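Local atomic coordinates of transcription regulator PadR N-terminal domain-containing protein (Streptococcus mutans, PDB entry 3L9F), a protein that probably regulates transcription as a PadR-family dimer, binding DNA through its N-terminal domain, and binds metal ions. Residues Ile184-Gly187 against Leu188-Lys192. Numbering follows the deposited sequence.
Sequences IKYG and LAQYK
The carbonyl oxygen of I184 takes the shortest bond between the two segments, from L188 N at 2.9 Å and almost straight, with an N-H...O angle of 167°. The L188 side chain packs beside the same oxygen, with L188 CG 3.5 Å from I184 O. Three more i to i+4 bonds continue the alpha-helical ladder: A189 N to K185 O, Q190 N to Y186 O and Y191 N to G187 O, the last at 3.0 Å.

Beyond the backbone, I184 and L188 run side by side and point the same way, meeting where I184 CG2 comes within 4.1 Å of L188 CD1. On another face of the helix, Y186 and Q190 stand at an angle to each other. Q190 OE1 approaches the ring edge near its plane, 3.8 Å from Y186 CE1, while the amide and ring planes are nearly perpendicular at 83°. Four residues apart, they share a flank of the helix, and with CG anti to the backbone N in both (chi1 -179° in Y186) the ring and the amide come together. The Y191 ring lies obliquely beside the carbonyl of G187, with Y191 CD2 3.3 Å from G187 O.

The phenol of Y186 reaches across the dimer, where its OH is hydrogen-bonded to K156 and E152 of the second subunit; Q190 packs on Q190 of that subunit. Thus one flank of helix 178-202 belongs to the dimer interface, while I184, L188 and Y191 pack against helix 142-172 of their own chain, its antiparallel partner in the C-terminal helical hairpin.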
loop_
_atom_site.group_PDB
_atom_site.type_symbol
_atom_site.label_atom_id
_atom_site.label_comp_id
_atom_site.label_asym_id
_atom_site.label_seq_id
_atom_site.Cartn_x
_atom_site.Cartn_y
_atom_site.Cartn_z
ATOM N N ILE A 184 -9.912 12.623 -3.622
ATOM C CA ILE A 184 -8.831 13.577 -3.469
ATOM C C ILE A 184 -8.811 14.127 -2.041
ATOM O O ILE A 184 -7.754 14.253 -1.443
ATOM C CB ILE A 184 -8.916 14.691 -4.513
ATOM C CG1 ILE A 184 -8.796 14.080 -5.917
ATOM C CG2 ILE A 184 -7.812 15.738 -4.291
ATOM C CD1 ILE A 184 -8.798 15.119 -7.041
ATOM N N LYS A 185 -9.984 14.433 -1.500
ATOM C CA LYS A 185 -10.062 14.937 -0.132
ATOM C C LYS A 185 -9.488 13.897 0.825
ATOM O O LYS A 185 -8.758 14.222 1.762
ATOM C CB LYS A 185 -11.509 15.293 0.233
ATOM C CG LYS A 185 -11.948 16.661 -0.286
ATOM C CD LYS A 185 -13.422 16.954 0.024
ATOM C CE LYS A 185 -13.883 18.251 -0.661
ATOM N NZ LYS A 185 -15.308 18.564 -0.348
ATOM N N TYR A 186 -9.809 12.639 0.554
ATOM C CA TYR A 186 -9.320 11.501 1.328
ATOM C C TYR A 186 -7.801 11.417 1.232
ATOM O O TYR A 186 -7.114 11.325 2.253
ATOM C CB TYR A 186 -9.974 10.246 0.761
ATOM C CG TYR A 186 -9.669 8.888 1.382
ATOM C CD1 TYR A 186 -8.390 8.345 1.354
ATOM C CD2 TYR A 186 -10.703 8.102 1.892
ATOM C CE1 TYR A 186 -8.138 7.078 1.870
ATOM C CE2 TYR A 186 -10.466 6.839 2.405
ATOM C CZ TYR A 186 -9.182 6.331 2.388
ATOM O OH TYR A 186 -8.953 5.067 2.885
ATOM N N GLY A 187 -7.275 11.460 0.007
ATOM C CA GLY A 187 -5.839 11.393 -0.206
ATOM C C GLY A 187 -5.075 12.506 0.491
ATOM O O GLY A 187 -4.049 12.268 1.134
ATOM N N LEU A 188 -5.567 13.736 0.379
ATOM C CA LEU A 188 -4.883 14.861 1.010
ATOM C C LEU A 188 -4.860 14.726 2.537
ATOM O O LEU A 188 -3.832 14.959 3.189
ATOM C CB LEU A 188 -5.530 16.185 0.604
ATOM C CG LEU A 188 -5.287 16.592 -0.855
ATOM C CD1 LEU A 188 -6.137 17.804 -1.235
ATOM C CD2 LEU A 188 -3.799 16.864 -1.091
ATOM N N ALA A 189 -6.002 14.349 3.097
ATOM C CA ALA A 189 -6.120 14.155 4.534
ATOM C C ALA A 189 -5.120 13.102 5.011
ATOM O O ALA A 189 -4.471 13.261 6.043
ATOM C CB ALA A 189 -7.551 13.753 4.890
ATOM N N GLN A 190 -4.995 12.026 4.244
ATOM C CA GLN A 190 -4.051 10.966 4.562
ATOM C C GLN A 190 -2.635 11.522 4.615
ATOM O O GLN A 190 -1.902 11.335 5.592
ATOM C CB GLN A 190 -4.146 9.887 3.486
ATOM C CG GLN A 190 -3.557 8.566 3.869
ATOM C CD GLN A 190 -4.199 7.448 3.086
ATOM O OE1 GLN A 190 -4.334 7.530 1.863
ATOM N NE2 GLN A 190 -4.621 6.404 3.785
ATOM N N TYR A 191 -2.249 12.222 3.555
ATOM C CA TYR A 191 -0.897 12.760 3.464
ATOM C C TYR A 191 -0.626 13.788 4.549
ATOM O O TYR A 191 0.420 13.769 5.197
ATOM C CB TYR A 191 -0.689 13.421 2.105
ATOM C CG TYR A 191 -0.645 12.456 0.950
ATOM C CD1 TYR A 191 -0.084 11.202 1.098
ATOM C CD2 TYR A 191 -1.140 12.817 -0.299
ATOM C CE1 TYR A 191 -0.027 10.321 0.040
ATOM C CE2 TYR A 191 -1.088 11.944 -1.363
ATOM C CZ TYR A 191 -0.533 10.694 -1.184
ATOM O OH TYR A 191 -0.475 9.811 -2.233
ATOM N N LYS A 192 -1.576 14.696 4.737
ATOM C CA LYS A 192 -1.370 15.789 5.680
ATOM C C LYS A 192 -1.328 15.324 7.134
ATOM O O LYS A 192 -0.543 15.840 7.933
ATOM C CB LYS A 192 -2.427 16.867 5.484
ATOM C CG LYS A 192 -2.304 17.571 4.133
ATOM C CD LYS A 192 -3.420 18.584 3.925
ATOM C CE LYS A 192 -3.279 19.275 2.573
ATOM N NZ LYS A 192 -4.522 20.001 2.193
#